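Local coordinates for catalase-3 (Neurospora crassa, PDB 4AJ9), which breaks down hydrogen peroxide to oxygen and water with the help of a heme cofactor, and so probably protects cells from peroxide damage, at residues T171-W177 with E467-N473; I461-R465 with R494-L499. All coordinates share one frame; numbering follows the deposited sequence.

Contacts 1 and 2 lie on the same side of the chain's centre, their own centres about 12 Å apart, and share helix 454-468. Contact 2 uses that helix a turn or so before its end, against helix 489-499; contact 1 uses its C-terminal end and the turn there, against the start of helix 174-182 in the catalase family region. In chain order the segments run 171-177, 461-465, 467-473, 494-499, so the two contacts interleave. Trp-177 of contact 1 packs on Ile-464 of contact 2, and Leu-499 on the backbone at Ala-468 and Ser-469. Together they join helices of the catalase-related region to each other and to the catalase family region, away from the annotated sites.

Contact 1: residues T171-W177 with E467-N473; sequences TAHDSAW and EASHVTN
The backbones approach most closely at Ala-172 and Glu-467, whose CA atoms are 4.5 Å apart, and again at Asp-174 and Val-471, where the loop leading into helix 174-182 passes the turn at the end of helix 454-468. Glu-467 aims its carboxylate at the first of these places. Its OE1 takes a short bond from Thr-171 OG1 (2.5 Å) on the syn side and a second from Trp-177 NE1 (3.2 Å) through the anti lone pair, the oxygen lying in the indole plane, so one buried oxygen is held by two donors. A bend at chi2 (-121°) turns this carboxylate toward Thr-171, while Glu-467 CB rests 3.5 Å from Trp-177 CZ2. Water 1 joins OE2 to the backbone N of Thr-171.

Ala-172, the centre of an inverse gamma turn, sets its CB over one face of the His-470 ring in a CH-pi contact, while ND1 of that ring bonds to the backbone O of Phe-466. A type I turn from Ala-468 to Val-471 brings the chain round to Asp-174, in the first turn of helix 174-182. This carboxylate receives the chain just beyond the turn: OD1 accepts from Thr-472 N (2.8 Å, 160°), and OD2 from Thr-472 OG1 (2.8 Å) and Asn-473 N (2.9 Å), which arrive from opposite faces of its plane. Three donors would fix the rotation of the carboxylate and probably help to keep it ionised. The arrangement ties the catalase family region to the helical catalase-related region just ahead of helix 474-487, whose N-cap is Asn-473. Between the two carboxylates, Val-471 CG2 lies 3.9 Å from Trp-177 CB, and Leu-402 of the second subunit packs on Asp-174 and Asn-473.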
ATOM      1  N   THR C 171     -23.008 -14.783  16.038  1.00  5.15           N
ATOM      2  CA  THR C 171     -22.378 -15.248  17.265  1.00  3.71           C
ATOM      3  C   THR C 171     -22.750 -16.699  17.543  1.00  5.50           C
ATOM      4  O   THR C 171     -22.267 -17.303  18.497  1.00  7.77           O
ATOM      5  CB  THR C 171     -22.776 -14.381  18.458  1.00  7.74           C
ATOM      6  OG1 THR C 171     -24.199 -14.194  18.460  1.00  6.92           O
ATOM      7  CG2 THR C 171     -22.090 -13.019  18.380  1.00  4.79           C
ATOM      8  N   ALA C 172     -23.594 -17.267  16.687  1.00  6.08           N
ATOM      9  CA  ALA C 172     -24.115 -18.621  16.908  1.00  7.73           C
ATOM     10  C   ALA C 172     -23.136 -19.706  16.487  1.00  6.94           C
ATOM     11  O   ALA C 172     -23.402 -20.462  15.557  1.00  6.97           O
ATOM     12  CB  ALA C 172     -25.463 -18.804  16.177  1.00  5.18           C
ATOM     13  N   HIS C 173     -21.994 -19.774  17.160  1.00  7.94           N
ATOM     14  CA  HIS C 173     -21.038 -20.848  16.914  1.00  6.69           C
ATOM     15  C   HIS C 173     -20.119 -21.047  18.107  1.00  6.55           C
ATOM     16  O   HIS C 173     -20.015 -20.178  18.970  1.00  8.19           O
ATOM     17  CB  HIS C 173     -20.216 -20.598  15.649  1.00  7.62           C
ATOM     18  CG  HIS C 173     -19.547 -19.258  15.613  1.00  4.28           C
ATOM     19  ND1 HIS C 173     -18.179 -19.109  15.708  1.00 11.20           N
ATOM     20  CD2 HIS C 173     -20.055 -18.010  15.469  1.00  4.43           C
ATOM     21  CE1 HIS C 173     -17.872 -17.823  15.629  1.00  4.34           C
ATOM     22  NE2 HIS C 173     -18.992 -17.135  15.488  1.00  4.67           N
ATOM     23  N   ASP C 174     -19.441 -22.190  18.128  1.00  6.31           N
ATOM     24  CA  ASP C 174     -18.648 -22.615  19.275  1.00  7.77           C
ATOM     25  C   ASP C 174     -17.710 -21.553  19.841  1.00 12.12           C
ATOM     26  O   ASP C 174     -17.709 -21.302  21.048  1.00  4.76           O
ATOM     27  CB  ASP C 174     -17.838 -23.872  18.934  1.00  9.24           C
ATOM     28  CG  ASP C 174     -18.706 -25.109  18.841  1.00 15.45           C
ATOM     29  OD1 ASP C 174     -19.757 -25.057  18.167  1.00 11.22           O
ATOM     30  OD2 ASP C 174     -18.353 -26.123  19.471  1.00 13.95           O
ATOM     31  N   SER C 175     -16.908 -20.941  18.976  1.00  4.47           N
ATOM     32  CA  SER C 175     -15.825 -20.097  19.457  1.00  6.56           C
ATOM     33  C   SER C 175     -16.366 -18.875  20.191  1.00  4.50           C
ATOM     34  O   SER C 175     -15.781 -18.424  21.180  1.00  5.71           O
ATOM     35  CB  SER C 175     -14.899 -19.682  18.309  1.00  6.83           C
ATOM     36  OG  SER C 175     -15.591 -18.960  17.313  1.00  5.58           O
ATOM     37  N   ALA C 176     -17.487 -18.347  19.707  1.00  4.00           N
ATOM     38  CA  ALA C 176     -18.061 -17.133  20.284  1.00  6.97           C
ATOM     39  C   ALA C 176     -18.497 -17.405  21.718  1.00  8.71           C
ATOM     40  O   ALA C 176     -18.180 -16.654  22.648  1.00  5.78           O
ATOM     41  CB  ALA C 176     -19.238 -16.654  19.463  1.00  4.20           C
ATOM     42  N   TRP C 177     -19.250 -18.482  21.886  1.00  4.45           N
ATOM     43  CA  TRP C 177     -19.799 -18.831  23.196  1.00  2.95           C
ATOM     44  C   TRP C 177     -18.751 -19.408  24.151  1.00 12.53           C
ATOM     45  O   TRP C 177     -18.888 -19.284  25.370  1.00  6.19           O
ATOM     46  CB  TRP C 177     -21.014 -19.748  23.028  1.00  5.36           C
ATOM     47  CG  TRP C 177     -22.177 -18.985  22.506  1.00  5.11           C
ATOM     48  CD1 TRP C 177     -22.412 -18.619  21.199  1.00  7.83           C
ATOM     49  CD2 TRP C 177     -23.242 -18.423  23.279  1.00  7.11           C
ATOM     50  NE1 TRP C 177     -23.574 -17.878  21.121  1.00  5.74           N
ATOM     51  CE2 TRP C 177     -24.101 -17.748  22.382  1.00  8.45           C
ATOM     52  CE3 TRP C 177     -23.562 -18.436  24.643  1.00  4.13           C
ATOM     53  CZ2 TRP C 177     -25.256 -17.098  22.807  1.00  7.05           C
ATOM     54  CZ3 TRP C 177     -24.710 -17.789  25.061  1.00  4.40           C
ATOM     55  CH2 TRP C 177     -25.547 -17.139  24.146  1.00  6.09           C
ATOM     56  N   GLU C 467     -29.036 -19.718  19.732  1.00  8.04           N
ATOM     57  CA  GLU C 467     -27.582 -19.612  19.568  1.00  8.34           C
ATOM     58  C   GLU C 467     -26.793 -20.751  20.200  1.00 11.31           C
ATOM     59  O   GLU C 467     -25.936 -21.352  19.556  1.00  8.84           O
ATOM     60  CB  GLU C 467     -27.079 -18.272  20.123  1.00  9.88           C
ATOM     61  CG  GLU C 467     -27.676 -17.062  19.407  1.00  9.01           C
ATOM     62  CD  GLU C 467     -26.628 -16.171  18.770  1.00 11.49           C
ATOM     63  OE1 GLU C 467     -25.431 -16.308  19.112  1.00  8.95           O
ATOM     64  OE2 GLU C 467     -27.004 -15.326  17.927  1.00 11.43           O
ATOM     65  N   ALA C 468     -27.066 -21.033  21.469  1.00  5.79           N
ATOM     66  CA  ALA C 468     -26.301 -22.024  22.204  1.00  7.71           C
ATOM     67  C   ALA C 468     -26.491 -23.440  21.649  1.00 10.13           C
ATOM     68  O   ALA C 468     -25.597 -24.283  21.745  1.00  8.73           O
ATOM     69  CB  ALA C 468     -26.662 -21.968  23.690  1.00  6.73           C
ATOM     70  N   SER C 469     -27.655 -23.690  21.066  1.00  6.52           N
ATOM     71  CA  SER C 469     -27.949 -24.979  20.462  1.00  8.94           C
ATOM     72  C   SER C 469     -27.110 -25.211  19.205  1.00 12.29           C
ATOM     73  O   SER C 469     -27.074 -26.326  18.687  1.00  7.50           O
ATOM     74  CB  SER C 469     -29.442 -25.111  20.149  1.00  8.17           C
ATOM     75  OG  SER C 469     -29.763 -24.507  18.912  1.00  8.46           O
ATOM     76  N   HIS C 470     -26.428 -24.167  18.727  1.00  9.13           N
ATOM     77  CA  HIS C 470     -25.495 -24.320  17.605  1.00  7.42           C
ATOM     78  C   HIS C 470     -24.107 -24.758  18.061  1.00 13.84           C
ATOM     79  O   HIS C 470     -23.273 -25.145  17.238  1.00 13.50           O
ATOM     80  CB  HIS C 470     -25.364 -23.020  16.802  1.00  6.44           C
ATOM     81  CG  HIS C 470     -26.563 -22.701  15.966  1.00 10.04           C
ATOM     82  ND1 HIS C 470     -27.703 -22.132  16.489  1.00 11.27           N
ATOM     83  CD2 HIS C 470     -26.798 -22.868  14.643  1.00  9.99           C
ATOM     84  CE1 HIS C 470     -28.590 -21.959  15.525  1.00  8.33           C
ATOM     85  NE2 HIS C 470     -28.067 -22.400  14.396  1.00 10.86           N
ATOM     86  N   VAL C 471     -23.853 -24.686  19.366  1.00 10.02           N
ATOM     87  CA  VAL C 471     -22.538 -25.038  19.899  1.00  7.07           C
ATOM     88  C   VAL C 471     -22.365 -26.542  19.924  1.00 13.33           C
ATOM     89  O   VAL C 471     -23.091 -27.240  20.631  1.00 10.64           O
ATOM     90  CB  VAL C 471     -22.338 -24.468  21.318  1.00  9.03           C
ATOM     91  CG1 VAL C 471     -20.982 -24.876  21.876  1.00 10.26           C
ATOM     92  CG2 VAL C 471     -22.489 -22.945  21.296  1.00  7.03           C
ATOM     93  N   THR C 472     -21.417 -27.045  19.138  1.00  8.83           N
ATOM     94  CA  THR C 472     -21.188 -28.486  19.057  1.00 12.93           C
ATOM     95  C   THR C 472     -20.517 -29.066  20.298  1.00 12.70           C
ATOM     96  O   THR C 472     -20.797 -30.208  20.688  1.00 10.61           O
ATOM     97  CB  THR C 472     -20.339 -28.859  17.833  1.00 19.11           C
ATOM     98  OG1 THR C 472     -18.986 -28.443  18.047  1.00 17.30           O
ATOM     99  CG2 THR C 472     -20.888 -28.193  16.581  1.00 14.01           C
ATOM    100  N   ASN C 473     -19.616 -28.304  20.905  1.00  8.71           N
ATOM    101  CA  ASN C 473     -18.851 -28.816  22.040  1.00 13.65           C
ATOM    102  C   ASN C 473     -19.677 -28.833  23.320  1.00 14.87           C
ATOM    103  O   ASN C 473     -20.143 -27.794  23.776  1.00  9.58           O
ATOM    104  CB  ASN C 473     -17.581 -28.000  22.262  1.00  8.98           C
ATOM    105  CG  ASN C 473     -16.725 -28.565  23.379  1.00 12.13           C
ATOM    106  OD1 ASN C 473     -17.007 -28.369  24.569  1.00  9.21           O
ATOM    107  ND2 ASN C 473     -15.683 -29.281  23.003  1.00 10.17           N
TER
HETATM  108  O   HOH W   1     -25.877 -15.170  15.693  1.00 15.82           O
HETATM  109  O   HOH W   2     -20.838 -23.862  15.805  1.00 17.29           O

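Contact 2: residues I461-R465 with R494-L499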
ATOM      1  N   ILE C 461     -34.209 -15.201  26.269  1.00  5.47           N
ATOM      2  CA  ILE C 461     -33.986 -16.617  26.544  1.00  5.66           C
ATOM      3  C   ILE C 461     -34.014 -17.458  25.261  1.00  5.60           C
ATOM      4  O   ILE C 461     -33.188 -18.351  25.067  1.00  7.19           O
ATOM      5  CB  ILE C 461     -35.040 -17.146  27.546  1.00  6.10           C
ATOM      6  CG1 ILE C 461     -34.617 -16.804  28.974  1.00  9.75           C
ATOM      7  CG2 ILE C 461     -35.217 -18.656  27.401  1.00  9.96           C
ATOM      8  CD1 ILE C 461     -35.757 -16.836  29.968  1.00 10.49           C
ATOM      9  N   ASN C 462     -34.988 -17.175  24.404  1.00  7.22           N
ATOM     10  CA  ASN C 462     -35.133 -17.888  23.143  1.00 11.74           C
ATOM     11  C   ASN C 462     -33.978 -17.632  22.179  1.00  7.80           C
ATOM     12  O   ASN C 462     -33.612 -18.505  21.402  1.00  7.49           O
ATOM     13  CB  ASN C 462     -36.473 -17.555  22.481  1.00  8.74           C
ATOM     14  CG  ASN C 462     -37.645 -18.219  23.187  1.00 11.48           C
ATOM     15  OD1 ASN C 462     -37.455 -19.067  24.064  1.00 10.12           O
ATOM     16  ND2 ASN C 462     -38.851 -17.852  22.798  1.00 10.28           N
ATOM     17  N   ALA C 463     -33.422 -16.426  22.221  1.00  8.80           N
ATOM     18  CA  ALA C 463     -32.254 -16.118  21.407  1.00  8.96           C
ATOM     19  C   ALA C 463     -31.057 -16.919  21.921  1.00 10.46           C
ATOM     20  O   ALA C 463     -30.292 -17.501  21.146  1.00  7.37           O
ATOM     21  CB  ALA C 463     -31.969 -14.616  21.428  1.00  4.36           C
ATOM     22  N   ILE C 464     -30.900 -16.964  23.240  1.00 10.23           N
ATOM     23  CA  ILE C 464     -29.817 -17.750  23.831  1.00  6.62           C
ATOM     24  C   ILE C 464     -29.998 -19.231  23.521  1.00  9.40           C
ATOM     25  O   ILE C 464     -29.033 -19.922  23.182  1.00  8.54           O
ATOM     26  CB  ILE C 464     -29.715 -17.540  25.353  1.00  6.57           C
ATOM     27  CG1 ILE C 464     -29.425 -16.063  25.668  1.00  7.14           C
ATOM     28  CG2 ILE C 464     -28.633 -18.450  25.942  1.00  7.40           C
ATOM     29  CD1 ILE C 464     -29.480 -15.711  27.184  1.00  5.58           C
ATOM     30  N   ARG C 465     -31.236 -19.717  23.629  1.00  7.95           N
ATOM     31  CA  ARG C 465     -31.538 -21.101  23.243  1.00  6.13           C
ATOM     32  C   ARG C 465     -31.155 -21.366  21.786  1.00 11.55           C
ATOM     33  O   ARG C 465     -30.526 -22.377  21.469  1.00  7.61           O
ATOM     34  CB  ARG C 465     -33.036 -21.407  23.416  1.00  6.69           C
ATOM     35  CG  ARG C 465     -33.505 -21.551  24.856  1.00  5.21           C
ATOM     36  CD  ARG C 465     -35.050 -21.610  24.916  1.00 12.03           C
ATOM     37  NE  ARG C 465     -35.553 -22.080  26.206  1.00 11.56           N
ATOM     38  CZ  ARG C 465     -36.829 -22.017  26.587  1.00  9.08           C
ATOM     39  NH1 ARG C 465     -37.749 -21.474  25.793  1.00 10.22           N
ATOM     40  NH2 ARG C 465     -37.185 -22.490  27.776  1.00 13.58           N
ATOM     41  N   ARG C 494     -34.284 -22.304  32.083  1.00 10.55           N
ATOM     42  CA  ARG C 494     -35.045 -22.210  30.849  1.00  8.99           C
ATOM     43  C   ARG C 494     -34.175 -22.460  29.611  1.00  9.03           C
ATOM     44  O   ARG C 494     -34.600 -23.139  28.678  1.00 12.02           O
ATOM     45  CB  ARG C 494     -35.797 -20.876  30.798  1.00  8.18           C
ATOM     46  CG  ARG C 494     -36.947 -20.846  31.799  1.00 15.14           C
ATOM     47  CD  ARG C 494     -37.337 -19.443  32.210  1.00 11.25           C
ATOM     48  NE  ARG C 494     -38.123 -18.759  31.190  1.00 12.70           N
ATOM     49  CZ  ARG C 494     -38.607 -17.529  31.333  1.00 11.04           C
ATOM     50  NH1 ARG C 494     -38.387 -16.844  32.456  1.00 14.22           N
ATOM     51  NH2 ARG C 494     -39.312 -16.978  30.362  1.00 12.57           N
ATOM     52  N   VAL C 495     -32.946 -21.948  29.624  1.00  8.39           N
ATOM     53  CA  VAL C 495     -31.998 -22.223  28.544  1.00 12.11           C
ATOM     54  C   VAL C 495     -31.581 -23.694  28.548  1.00 10.91           C
ATOM     55  O   VAL C 495     -31.559 -24.343  27.505  1.00  8.21           O
ATOM     56  CB  VAL C 495     -30.739 -21.323  28.640  1.00  8.83           C
ATOM     57  CG1 VAL C 495     -29.636 -21.833  27.710  1.00 11.90           C
ATOM     58  CG2 VAL C 495     -31.098 -19.860  28.341  1.00  9.40           C
ATOM     59  N   ALA C 496     -31.260 -24.216  29.727  1.00 12.05           N
ATOM     60  CA  ALA C 496     -30.853 -25.613  29.863  1.00 14.39           C
ATOM     61  C   ALA C 496     -31.848 -26.557  29.193  1.00 11.03           C
ATOM     62  O   ALA C 496     -31.456 -27.557  28.601  1.00 18.13           O
ATOM     63  CB  ALA C 496     -30.679 -25.985  31.339  1.00 16.17           C
ATOM     64  N   VAL C 497     -33.135 -26.241  29.286  1.00 14.12           N
ATOM     65  CA  VAL C 497     -34.151 -27.100  28.681  1.00 12.06           C
ATOM     66  C   VAL C 497     -33.849 -27.342  27.210  1.00 15.30           C
ATOM     67  O   VAL C 497     -33.836 -28.482  26.749  1.00 13.20           O
ATOM     68  CB  VAL C 497     -35.557 -26.503  28.802  1.00 15.15           C
ATOM     69  CG1 VAL C 497     -36.537 -27.294  27.926  1.00 15.87           C
ATOM     70  CG2 VAL C 497     -36.010 -26.511  30.253  1.00 21.29           C
ATOM     71  N   ALA C 498     -33.596 -26.260  26.479  1.00 11.90           N
ATOM     72  CA  ALA C 498     -33.324 -26.338  25.044  1.00  7.20           C
ATOM     73  C   ALA C 498     -32.105 -27.194  24.709  1.00 11.05           C
ATOM     74  O   ALA C 498     -32.081 -27.888  23.692  1.00 11.18           O
ATOM     75  CB  ALA C 498     -33.164 -24.918  24.460  1.00  9.24           C
ATOM     76  N   LEU C 499     -31.093 -27.134  25.569  1.00 10.76           N
ATOM     77  CA  LEU C 499     -29.825 -27.810  25.335  1.00  8.66           C
ATOM     78  C   LEU C 499     -29.835 -29.248  25.852  1.00 10.36           C
ATOM     79  O   LEU C 499     -28.859 -29.976  25.698  1.00 11.57           O
ATOM     80  CB  LEU C 499     -28.704 -27.027  26.012  1.00  8.72           C
ATOM     81  CG  LEU C 499     -28.672 -25.534  25.665  1.00  9.07           C
ATOM     82  CD1 LEU C 499     -27.539 -24.829  26.397  1.00 10.29           C
ATOM     83  CD2 LEU C 499     -28.537 -25.353  24.162  1.00  7.49           C
TER
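Arg-465 reaches from helix 461-465 to helix 494-499 and grips the backbone O of Arg-494 side-on with two nitrogens, NE at 2.9 Å and NH2 at 2.8 Å. The oxygen lies in the guanidinium plane, whereas both donors stand above the carbonyl plane on the same face. The nearly straight chain (chi2 170°, chi3 166°) carries the group across. Asn-462 OD1 accepts from NH1, and Asp-677 forms a salt bridge with NH2. With alanine in place of this arginine, the Arg-494 carbonyl would probably lose both donors, Asp-677 would lose one of its two arginines, and a gap would be likely to open beside Ala-498.

Packing is tight where Arg-465 CG presses to 3.4 Å on Ala-498 CB and where Ile-461 places CD1 over the centre of one face of the Arg-494 guanidinium, 3.2 Å from CZ. Ile-464 CG2 meets Val-495 CG2 at 3.7 Å as the buried apolar floor, the two side chains crossing at about a right angle. Arg-494 NE and NH1 form salt bridges with Asp-677 and Asp-490, and NH2 bonds to Gln-458; the two aspartates would probably offset the like charge of Arg-465 nearby. Toward the exposed Val-497 the contact is looser, its CB coming no nearer than 4.5 Å to Arg-465 NH2; here Leu-607 of the third subunit packs on both residues.

The helix segments run broadly parallel, crossing at -31° with their axes 9.1 Å apart. Helix 474-487 lies against both, Leu-484 touching Ile-464 and Val-495, so that helices 454-468, 474-487 and 489-499 pack together as a three-helix group.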